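Local coordinates for protein bifunctional endomannanase/endoglucanase (Caldanaerobius polysaccharolyticus, PDB 3W0K) that probably hydrolyses internal beta-linkages of mannan and cellulose-type polysaccharides, acting as a family 5 glycoside hydrolase with both endomannanase and endoglucanase activity, at residues K3-Q9 / G287-F293; S73-M79 / S126-L130; V192-Y198 / N253-F259; F259-N263 / G295-I299. All blocks are in the same frame, centred on the assembly; numbering follows the deposited sequence.

Contact 1 (K3-Q9 / G287-F293)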
# COMPACT_ATOMS: atom_id res chain seq x y z
N LYS A 3 8.18 -5.28 9.38
CA LYS A 3 7.63 -5.88 8.17
C LYS A 3 8.26 -5.34 6.89
O LYS A 3 8.18 -4.15 6.60
CB LYS A 3 6.12 -5.67 8.13
CG LYS A 3 5.39 -6.46 9.20
CD LYS A 3 3.95 -6.00 9.36
CE LYS A 3 3.19 -6.91 10.32
NZ LYS A 3 3.80 -6.95 11.68
N TYR A 4 8.86 -6.24 6.11
CA TYR A 4 9.51 -5.88 4.85
C TYR A 4 9.00 -6.79 3.74
O TYR A 4 9.06 -8.01 3.85
CB TYR A 4 11.02 -6.03 4.96
CG TYR A 4 11.64 -5.19 6.04
CD1 TYR A 4 11.83 -3.83 5.86
CD2 TYR A 4 12.01 -5.76 7.26
CE1 TYR A 4 12.38 -3.05 6.87
CE2 TYR A 4 12.56 -4.99 8.27
CZ TYR A 4 12.74 -3.64 8.07
OH TYR A 4 13.29 -2.88 9.08
N GLY A 5 8.53 -6.19 2.66
CA GLY A 5 8.03 -7.01 1.58
C GLY A 5 7.62 -6.29 0.32
O GLY A 5 8.21 -5.28 -0.07
N PHE A 6 6.58 -6.83 -0.31
CA PHE A 6 6.08 -6.32 -1.57
C PHE A 6 4.56 -6.39 -1.66
O PHE A 6 3.91 -7.16 -0.95
CB PHE A 6 6.61 -7.18 -2.72
CG PHE A 6 8.11 -7.21 -2.83
CD1 PHE A 6 8.77 -6.37 -3.72
CD2 PHE A 6 8.86 -8.07 -2.04
CE1 PHE A 6 10.16 -6.38 -3.81
CE2 PHE A 6 10.25 -8.10 -2.13
CZ PHE A 6 10.90 -7.24 -3.02
N ASN A 7 4.01 -5.55 -2.53
CA ASN A 7 2.58 -5.57 -2.81
C ASN A 7 2.45 -6.50 -4.02
O ASN A 7 3.34 -6.55 -4.87
CB ASN A 7 2.07 -4.20 -3.24
CG ASN A 7 1.88 -3.24 -2.08
OD1 ASN A 7 0.75 -2.97 -1.68
ND2 ASN A 7 2.98 -2.67 -1.60
N PHE A 8 1.36 -7.26 -4.07
CA PHE A 8 1.09 -8.15 -5.19
C PHE A 8 -0.30 -7.80 -5.71
O PHE A 8 -1.22 -7.58 -4.93
CB PHE A 8 1.19 -9.62 -4.79
CG PHE A 8 2.61 -10.12 -4.73
CD1 PHE A 8 3.29 -10.45 -5.90
CD2 PHE A 8 3.26 -10.25 -3.51
CE1 PHE A 8 4.61 -10.90 -5.85
CE2 PHE A 8 4.58 -10.69 -3.44
CZ PHE A 8 5.25 -11.02 -4.62
N GLN A 9 -0.41 -7.73 -7.03
CA GLN A 9 -1.64 -7.33 -7.70
C GLN A 9 -2.52 -8.47 -8.23
O GLN A 9 -3.26 -8.29 -9.20
CB GLN A 9 -1.28 -6.35 -8.83
CG GLN A 9 -0.72 -4.99 -8.35
CD GLN A 9 0.68 -5.04 -7.73
OE1 GLN A 9 0.95 -4.39 -6.71
NE2 GLN A 9 1.58 -5.79 -8.35
N GLY A 287 9.33 -0.31 8.64
CA GLY A 287 9.24 -1.40 7.69
C GLY A 287 8.74 -0.77 6.40
O GLY A 287 8.18 0.33 6.42
N TYR A 288 8.92 -1.46 5.29
CA TYR A 288 8.49 -0.93 4.00
C TYR A 288 8.15 -2.02 3.00
O TYR A 288 8.70 -3.12 3.05
CB TYR A 288 9.57 0.01 3.42
CG TYR A 288 10.99 -0.51 3.53
CD1 TYR A 288 11.50 -1.42 2.60
CD2 TYR A 288 11.82 -0.08 4.56
CE1 TYR A 288 12.81 -1.88 2.70
CE2 TYR A 288 13.14 -0.54 4.66
CZ TYR A 288 13.62 -1.43 3.73
OH TYR A 288 14.92 -1.87 3.82
N SER A 289 7.22 -1.71 2.10
CA SER A 289 6.76 -2.65 1.08
C SER A 289 6.77 -1.99 -0.30
O SER A 289 6.07 -1.01 -0.52
CB SER A 289 5.34 -3.12 1.43
OG SER A 289 4.88 -4.11 0.54
N LEU A 290 7.57 -2.54 -1.21
CA LEU A 290 7.68 -2.00 -2.57
C LEU A 290 6.38 -2.27 -3.33
O LEU A 290 5.75 -3.32 -3.13
CB LEU A 290 8.87 -2.65 -3.29
CG LEU A 290 9.49 -1.88 -4.46
CD1 LEU A 290 10.16 -0.61 -3.97
CD2 LEU A 290 10.50 -2.76 -5.17
N TRP A 291 5.98 -1.34 -4.19
CA TRP A 291 4.73 -1.50 -4.93
C TRP A 291 4.65 -2.74 -5.82
O TRP A 291 3.60 -3.38 -5.89
CB TRP A 291 4.39 -0.23 -5.72
CG TRP A 291 3.14 -0.38 -6.54
CD1 TRP A 291 3.02 -0.22 -7.89
CD2 TRP A 291 1.84 -0.77 -6.07
NE1 TRP A 291 1.73 -0.49 -8.29
CE2 TRP A 291 0.99 -0.84 -7.20
CE3 TRP A 291 1.32 -1.08 -4.81
CZ2 TRP A 291 -0.36 -1.20 -7.10
CZ3 TRP A 291 -0.03 -1.44 -4.71
CH2 TRP A 291 -0.85 -1.50 -5.85
N ASN A 292 5.73 -3.08 -6.51
CA ASN A 292 5.74 -4.27 -7.36
C ASN A 292 6.92 -5.17 -7.00
O ASN A 292 7.90 -4.71 -6.40
CB ASN A 292 5.94 -3.93 -8.85
CG ASN A 292 4.76 -3.23 -9.48
OD1 ASN A 292 4.94 -2.48 -10.44
ND2 ASN A 292 3.55 -3.51 -9.01
N PHE A 293 6.79 -6.45 -7.32
CA PHE A 293 7.87 -7.41 -7.16
C PHE A 293 8.32 -7.47 -8.63
O PHE A 293 9.44 -7.09 -8.97
CB PHE A 293 7.37 -8.77 -6.68
CG PHE A 293 8.43 -9.83 -6.70
CD1 PHE A 293 9.53 -9.74 -5.85
CD2 PHE A 293 8.37 -10.89 -7.61
CE1 PHE A 293 10.56 -10.69 -5.91
CE2 PHE A 293 9.38 -11.84 -7.67
CZ PHE A 293 10.48 -11.74 -6.82
O HOH W 1 3.95 -7.15 -7.48

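Contact 2 (S73-M79 / S126-L130)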
# COMPACT_ATOMS: atom_id res chain seq x y z
N SER A 73 1.32 -17.65 4.89
CA SER A 73 1.58 -18.21 6.21
C SER A 73 2.55 -19.39 6.18
O SER A 73 3.40 -19.52 7.06
CB SER A 73 0.27 -18.63 6.88
OG SER A 73 -0.50 -17.49 7.25
N ALA A 74 2.43 -20.24 5.16
CA ALA A 74 3.29 -21.40 5.03
C ALA A 74 4.76 -21.01 4.90
O ALA A 74 5.65 -21.77 5.30
CB ALA A 74 2.87 -22.24 3.83
N ARG A 75 5.01 -19.82 4.37
CA ARG A 75 6.36 -19.31 4.16
C ARG A 75 6.77 -18.23 5.17
O ARG A 75 7.70 -17.45 4.92
CB ARG A 75 6.48 -18.77 2.74
CG ARG A 75 6.27 -19.82 1.67
CD ARG A 75 6.04 -19.19 0.31
NE ARG A 75 5.93 -20.21 -0.73
CZ ARG A 75 4.87 -20.97 -0.94
NH1 ARG A 75 3.79 -20.84 -0.18
NH2 ARG A 75 4.89 -21.91 -1.88
N ASN A 76 6.06 -18.17 6.30
CA ASN A 76 6.34 -17.20 7.35
C ASN A 76 6.28 -15.76 6.85
O ASN A 76 7.11 -14.92 7.20
CB ASN A 76 7.69 -17.48 8.02
CG ASN A 76 7.65 -18.70 8.93
OD1 ASN A 76 6.59 -19.12 9.38
ND2 ASN A 76 8.82 -19.26 9.21
N ILE A 77 5.29 -15.49 6.01
CA ILE A 77 5.08 -14.16 5.45
C ILE A 77 3.74 -13.64 5.96
O ILE A 77 2.74 -14.35 5.89
CB ILE A 77 5.04 -14.21 3.90
CG1 ILE A 77 6.43 -14.57 3.36
CG2 ILE A 77 4.57 -12.88 3.33
CD1 ILE A 77 6.46 -14.82 1.87
N HIS A 78 3.76 -12.44 6.53
CA HIS A 78 2.55 -11.79 7.03
C HIS A 78 1.78 -11.24 5.84
O HIS A 78 2.37 -10.64 4.93
CB HIS A 78 2.92 -10.63 7.96
CG HIS A 78 1.76 -9.78 8.36
ND1 HIS A 78 1.08 -9.96 9.55
CD2 HIS A 78 1.14 -8.75 7.73
CE1 HIS A 78 0.09 -9.08 9.63
NE2 HIS A 78 0.11 -8.34 8.54
N MET A 79 0.46 -11.45 5.83
CA MET A 79 -0.37 -10.95 4.75
C MET A 79 -1.24 -9.79 5.21
O MET A 79 -1.96 -9.90 6.21
CB MET A 79 -1.26 -12.05 4.17
CG MET A 79 -2.06 -11.60 2.95
SD MET A 79 -3.09 -12.89 2.23
CE MET A 79 -4.72 -12.28 2.64
N SER A 126 -3.96 -15.47 13.79
CA SER A 126 -3.10 -14.52 14.50
C SER A 126 -2.71 -13.31 13.67
O SER A 126 -2.52 -13.42 12.45
CB SER A 126 -1.83 -15.23 14.97
OG SER A 126 -0.94 -14.31 15.57
N SER A 127 -2.58 -12.17 14.33
CA SER A 127 -2.18 -10.94 13.65
C SER A 127 -0.73 -11.03 13.20
O SER A 127 -0.25 -10.20 12.44
CB SER A 127 -2.40 -9.73 14.55
OG SER A 127 -3.78 -9.47 14.66
N LYS A 128 -0.03 -12.05 13.68
CA LYS A 128 1.35 -12.28 13.27
C LYS A 128 1.31 -12.60 11.77
O LYS A 128 2.21 -12.21 11.02
CB LYS A 128 1.94 -13.46 14.05
CG LYS A 128 3.34 -13.86 13.65
CD LYS A 128 3.88 -14.92 14.59
CE LYS A 128 5.26 -15.39 14.17
NZ LYS A 128 5.84 -16.31 15.18
N PHE A 129 0.22 -13.22 11.34
CA PHE A 129 0.05 -13.62 9.95
C PHE A 129 -0.96 -12.83 9.11
O PHE A 129 -0.92 -12.91 7.88
CB PHE A 129 -0.32 -15.11 9.89
CG PHE A 129 0.78 -16.02 10.34
CD1 PHE A 129 1.79 -16.38 9.46
CD2 PHE A 129 0.81 -16.52 11.64
CE1 PHE A 129 2.83 -17.22 9.86
CE2 PHE A 129 1.84 -17.36 12.05
CZ PHE A 129 2.85 -17.71 11.16
N LEU A 130 -1.84 -12.08 9.76
CA LEU A 130 -2.86 -11.34 9.00
C LEU A 130 -3.29 -10.01 9.61
O LEU A 130 -3.58 -9.92 10.80
CB LEU A 130 -4.10 -12.23 8.82
CG LEU A 130 -5.34 -11.65 8.13
CD1 LEU A 130 -5.06 -11.36 6.67
CD2 LEU A 130 -6.48 -12.64 8.27
O HOH W 2 0.09 -15.05 6.26

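Contact 3 (V192-Y198 / N253-F259)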
# COMPACT_ATOMS: atom_id res chain seq x y z
N VAL A 192 -2.16 0.55 13.02
CA VAL A 192 -0.93 0.92 12.33
C VAL A 192 -1.24 2.04 11.35
O VAL A 192 -2.23 1.97 10.62
CB VAL A 192 -0.34 -0.27 11.52
CG1 VAL A 192 0.92 0.17 10.77
CG2 VAL A 192 -0.03 -1.43 12.44
N HIS A 193 -0.45 3.11 11.39
CA HIS A 193 -0.62 4.23 10.47
C HIS A 193 0.34 3.99 9.32
O HIS A 193 1.56 3.93 9.50
CB HIS A 193 -0.33 5.56 11.16
CG HIS A 193 -1.39 5.96 12.15
ND1 HIS A 193 -1.88 7.24 12.23
CD2 HIS A 193 -2.05 5.24 13.09
CE1 HIS A 193 -2.80 7.29 13.17
NE2 HIS A 193 -2.92 6.09 13.71
N SER A 194 -0.22 3.84 8.12
CA SER A 194 0.57 3.54 6.94
C SER A 194 0.80 4.71 5.99
O SER A 194 -0.15 5.29 5.44
CB SER A 194 -0.07 2.38 6.18
OG SER A 194 0.77 1.91 5.14
N GLY A 195 2.08 5.03 5.80
CA GLY A 195 2.49 6.10 4.93
C GLY A 195 2.96 5.62 3.56
O GLY A 195 2.80 4.45 3.20
N ARG A 196 3.59 6.53 2.82
CA ARG A 196 4.05 6.24 1.47
C ARG A 196 5.44 6.77 1.17
O ARG A 196 5.90 7.72 1.80
CB ARG A 196 3.06 6.84 0.47
CG ARG A 196 1.69 6.17 0.44
CD ARG A 196 1.82 4.75 -0.07
NE ARG A 196 0.53 4.09 -0.28
CZ ARG A 196 -0.12 3.37 0.63
NH1 ARG A 196 0.39 3.22 1.85
NH2 ARG A 196 -1.22 2.72 0.29
N GLY A 197 6.07 6.15 0.18
CA GLY A 197 7.40 6.55 -0.25
C GLY A 197 7.40 6.83 -1.75
O GLY A 197 8.08 6.15 -2.52
N TYR A 198 6.62 7.82 -2.16
CA TYR A 198 6.53 8.19 -3.57
C TYR A 198 6.96 9.63 -3.82
O TYR A 198 6.89 10.11 -4.95
CB TYR A 198 5.10 8.01 -4.08
CG TYR A 198 4.63 6.58 -4.20
CD1 TYR A 198 5.39 5.62 -4.88
CD2 TYR A 198 3.40 6.19 -3.68
CE1 TYR A 198 4.92 4.32 -5.06
CE2 TYR A 198 2.92 4.89 -3.86
CZ TYR A 198 3.69 3.97 -4.55
OH TYR A 198 3.21 2.69 -4.75
N ASN A 253 2.46 3.22 15.83
CA ASN A 253 3.20 2.32 14.96
C ASN A 253 3.02 2.79 13.52
O ASN A 253 1.89 2.95 13.05
CB ASN A 253 2.69 0.88 15.12
CG ASN A 253 3.00 0.31 16.48
OD1 ASN A 253 4.17 0.07 16.82
ND2 ASN A 253 1.96 0.07 17.28
N VAL A 254 4.14 3.04 12.84
CA VAL A 254 4.12 3.51 11.46
C VAL A 254 4.78 2.50 10.53
O VAL A 254 5.73 1.81 10.91
CB VAL A 254 4.84 4.88 11.33
CG1 VAL A 254 4.95 5.32 9.87
CG2 VAL A 254 4.10 5.94 12.15
N HIS A 255 4.28 2.41 9.30
CA HIS A 255 4.82 1.50 8.30
C HIS A 255 4.62 2.12 6.92
O HIS A 255 3.71 2.93 6.73
CB HIS A 255 4.10 0.15 8.35
CG HIS A 255 4.70 -0.89 7.46
ND1 HIS A 255 4.24 -1.13 6.18
CD2 HIS A 255 5.73 -1.75 7.65
CE1 HIS A 255 4.96 -2.09 5.62
NE2 HIS A 255 5.87 -2.48 6.49
N ILE A 256 5.50 1.79 5.98
CA ILE A 256 5.39 2.30 4.61
C ILE A 256 4.75 1.21 3.75
O ILE A 256 5.43 0.29 3.29
CB ILE A 256 6.78 2.71 4.05
CG1 ILE A 256 7.40 3.82 4.91
CG2 ILE A 256 6.65 3.18 2.60
CD1 ILE A 256 6.61 5.12 4.93
N GLY A 257 3.44 1.32 3.57
CA GLY A 257 2.67 0.34 2.82
C GLY A 257 3.01 0.20 1.35
O GLY A 257 2.81 -0.86 0.76
N GLU A 258 3.45 1.31 0.74
CA GLU A 258 3.85 1.33 -0.66
C GLU A 258 4.93 2.37 -0.85
O GLU A 258 4.91 3.42 -0.21
CB GLU A 258 2.73 1.77 -1.59
CG GLU A 258 1.45 0.96 -1.63
CD GLU A 258 0.44 1.56 -2.59
OE1 GLU A 258 0.84 2.32 -3.50
OE2 GLU A 258 -0.77 1.26 -2.45
N PHE A 259 5.87 2.06 -1.74
CA PHE A 259 6.93 2.98 -2.12
C PHE A 259 7.58 2.45 -3.38
O PHE A 259 7.37 1.29 -3.76
CB PHE A 259 7.96 3.22 -0.99
CG PHE A 259 9.03 2.18 -0.89
CD1 PHE A 259 10.35 2.49 -1.22
CD2 PHE A 259 8.75 0.91 -0.41
CE1 PHE A 259 11.37 1.55 -1.07
CE2 PHE A 259 9.76 -0.05 -0.26
CZ PHE A 259 11.07 0.28 -0.59
O HOH W 3 1.51 -0.66 6.08

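Contact 4 (F259-N263 / G295-I299)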
# COMPACT_ATOMS: atom_id res chain seq x y z
N PHE A 259 5.87 2.06 -1.74
CA PHE A 259 6.93 2.98 -2.12
C PHE A 259 7.58 2.45 -3.38
O PHE A 259 7.37 1.29 -3.76
CB PHE A 259 7.96 3.22 -0.99
CG PHE A 259 9.03 2.18 -0.89
CD1 PHE A 259 10.35 2.49 -1.22
CD2 PHE A 259 8.75 0.91 -0.41
CE1 PHE A 259 11.37 1.55 -1.07
CE2 PHE A 259 9.76 -0.05 -0.26
CZ PHE A 259 11.07 0.28 -0.59
N GLY A 260 8.32 3.31 -4.07
CA GLY A 260 8.98 2.86 -5.27
C GLY A 260 9.05 3.93 -6.34
O GLY A 260 8.57 5.05 -6.16
N CYS A 261 9.61 3.54 -7.48
CA CYS A 261 9.78 4.44 -8.61
C CYS A 261 9.35 3.76 -9.90
O CYS A 261 9.62 2.58 -10.11
CB CYS A 261 11.25 4.84 -8.69
SG CYS A 261 11.64 6.04 -9.97
N PHE A 262 8.68 4.52 -10.76
CA PHE A 262 8.22 4.02 -12.06
C PHE A 262 9.44 3.76 -12.95
O PHE A 262 10.56 4.15 -12.60
CB PHE A 262 7.27 5.05 -12.68
CG PHE A 262 6.47 4.53 -13.85
CD1 PHE A 262 5.87 3.28 -13.80
CD2 PHE A 262 6.31 5.31 -14.99
CE1 PHE A 262 5.10 2.81 -14.87
CE2 PHE A 262 5.54 4.85 -16.06
CZ PHE A 262 4.94 3.60 -16.00
N ASN A 263 9.23 3.12 -14.09
CA ASN A 263 10.35 2.75 -14.97
C ASN A 263 10.76 3.68 -16.11
O ASN A 263 11.44 3.25 -17.04
CB ASN A 263 10.13 1.33 -15.50
CG ASN A 263 8.99 1.24 -16.51
OD1 ASN A 263 8.21 2.17 -16.67
ND2 ASN A 263 8.90 0.10 -17.18
N GLY A 295 7.37 -6.03 -12.37
CA GLY A 295 6.65 -4.87 -12.89
C GLY A 295 7.50 -3.61 -12.84
O GLY A 295 8.60 -3.63 -12.29
N PRO A 296 6.99 -2.49 -13.37
CA PRO A 296 7.69 -1.20 -13.40
C PRO A 296 8.22 -0.70 -12.06
O PRO A 296 9.30 -0.12 -12.01
CB PRO A 296 6.63 -0.26 -13.98
CG PRO A 296 5.85 -1.15 -14.88
CD PRO A 296 5.67 -2.38 -14.03
N PHE A 297 7.45 -0.90 -10.99
CA PHE A 297 7.85 -0.49 -9.65
C PHE A 297 8.52 -1.63 -8.88
O PHE A 297 8.63 -1.57 -7.65
CB PHE A 297 6.63 -0.02 -8.84
CG PHE A 297 6.10 1.33 -9.23
CD1 PHE A 297 5.19 1.46 -10.27
CD2 PHE A 297 6.47 2.46 -8.52
CE1 PHE A 297 4.65 2.70 -10.59
CE2 PHE A 297 5.94 3.71 -8.83
CZ PHE A 297 5.02 3.83 -9.87
N GLY A 298 8.97 -2.66 -9.58
CA GLY A 298 9.57 -3.80 -8.91
C GLY A 298 11.08 -3.95 -9.01
O GLY A 298 11.80 -3.03 -9.39
N ILE A 299 11.56 -5.13 -8.60
CA ILE A 299 12.99 -5.43 -8.65
C ILE A 299 13.32 -6.39 -9.79
O ILE A 299 14.49 -6.59 -10.12
CB ILE A 299 13.53 -6.03 -7.32
CG1 ILE A 299 12.83 -7.36 -7.01
CG2 ILE A 299 13.36 -5.04 -6.19
CD1 ILE A 299 13.53 -8.17 -5.92
O HOH W 4 10.30 0.71 -7.39

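Contact 1 (K3-Q9 / G287-F293)
Strands 4-7 and 287-290 are the first and last of the (beta/alpha)8 barrel, and their parallel pairing closes it. The rungs are Gly-5 N to Tyr-288 O (3.1 Å), Leu-290 N to Gly-5 O (3.0 Å) and Asn-7 N to Leu-290 O (2.9 Å). On the outer face, Tyr-4 takes the m rotamer and Tyr-288 the p rotamer, bringing the edge of Tyr-4 against the face of Tyr-288 in a T-shaped pair. Their hydroxyls bond to Val-330 and Leu-325. Phe-293 (t) sets its ring edge on the face of Phe-6 (m), centroids 5.2 Å apart. Phe-8 joins this aromatic cluster, its CE1 3.6 Å from Phe-293 CB. Asn-7, also m, points toward the other strand: its ND2 gives Leu-290 O a second hydrogen bond (3.2 Å) and reaches Gly-257 O, while OD1 is hydrogen-bonded to Arg-40. Asn-7 OD1 lies 3.5 Å from Trp-291 CZ3, at the edge of the indole, which borders a bound Tris molecule. A water links Asn-7 O (2.7 Å) to Phe-293 N (2.9 Å). The chemistry is divided: aromatic packing seals the seam outside, while the Asn-7 amide ties the end of strand 4-7 to strands 38-44, 287-290 and 254-259.

Contact 2 (S73-M79 / S126-L130)
This is a junction between neighbouring barrel strands at their N-terminal ends: in the (beta/alpha)8 fold, strands 78-83 and 130-133 lie side by side in parallel, joined by a beta-alpha-beta crossover through helix 105-121. Only the start of the pairing falls here. Met-79 N donates to Phe-129 O (2.9 Å), Met-79 and Leu-130 form a parallel bridge, and Met-79 CE meets Leu-130 CD1 at 4.1 Å. Both segments turn into their strands. Helix 62-74 ends in a Schellman motif with Asn-76, at positive phi, as its C-prime residue, whereas Ser-126 OG accepts from Lys-128 N (3.1 Å) in an ST turn. Phe-129 sets its ring beside the helix end, CD1 3.4 Å from Ser-73 OG. His-78 reaches across with ND1 to Lys-128 O (2.9 Å), and its NE2 is hydrogen-bonded to Ser-131 OG. Between helix end and loop, one water accepts from Ser-73 OG (2.7 Å) and donates to Ile-77 O (2.8 Å) and Phe-129 O (2.9 Å).

Contact 3 (V192-Y198 / N253-F259)
Backbone hydrogen bonds carry most of this pairing. His-193 N donates to Asn-253 O (2.9 Å), His-255 N to His-193 O (3.1 Å), Gly-195 N to His-255 O (2.8 Å) and Gly-197 N to Glu-258 O (3.0 Å). Between these, Gly-257 N makes only weak bonds, to Gly-195 O and Ser-194 OG, both at 3.2 Å. A water joins Ser-194 OG to His-255 ND1, 2.8 Å from each; His-255 NE2 is held by Lys-3 O. The strands, 192-197 and 254-259, are the sixth and seventh of the (beta/alpha)8 barrel, parallel with axes at 47°. Charged and polar side chains gather toward their C-terminal ends, where such barrels place the active site. Glu-258 is consistent with the nucleophile that family 5 enzymes carry on the seventh strand. Its OE1 accepts from Tyr-198 OH at 2.7 Å; its OE2 forms a salt bridge with Arg-196 NH2 (3.1 Å), another with Arg-40, and a hydrogen bond to a bound Tris molecule, probably from the crystallisation liquor. Arg-196 is also bridged to Glu-137 and Asp-174. As for apolar contact, Phe-259 CA sits over the Tyr-198 ring in a CH-pi arrangement, 4.2 Å from its centroid.

Contact 4 (F259-N263 / G295-I299)
Leaving strand 254-259, Phe-259 turns its side chain away from the 295-299 loop. Gly-260 follows, phi 145°, its C 3.7 Å from Phe-297 CD2; a CB would crowd that ring and the preceding carbonyl. Cys-261 uses its backbone: C lies 3.4 Å from Phe-297 CD2, O receives a CA-H...O contact from Phe-297 CA (3.6 Å), and N donates to a water (2.9 Å) that weakly bridges to Phe-297 O. Phe-262 N lies over the face of the Phe-297 ring, 3.4 Å from CE2; the Phe-262 ring brings CD1 to 3.5 Å from Phe-297 CE1 and CE1 to 3.5 Å from Pro-296 CB. Asn-263 CG lies 3.8 Å from Pro-296 CB, its ND2 held by His-302. Pro-296 and Phe-297 form the centre of a type I turn, and the Phe-297 ring meets Trp-291 edge-to-face at the rim of the barrel's C-terminal pocket. The loops thus cohere by apolar and aromatic packing; direct polar contact is limited to the CA-H...O approach, plus a water bridge.

How the contacts relate
Contacts 1 and 3 belong to one continuous part of the barrel wall, with centres about 11 Å apart: strand 287-290 also pairs with strand 254-259, Ser-289 N lying 2.9 Å from Ile-256 O. Contact 4 shares Phe-259 with contact 3, and Phe-259 O lies 3.0 Å from Trp-291 N of contact 1. Trp-291 and Glu-258 each bring a side chain to about 3 Å from the bound Tris, and Phe-297 of contact 4 to about 5 Å, so these three contacts border the pocket that the Tris occupies, probably the active site. Contact 2 lies at the N-terminal ends of the strands, its centre about 14 Å from that of contact 1, which it meets where Lys-3 CE packs on His-78 CG (3.8 Å).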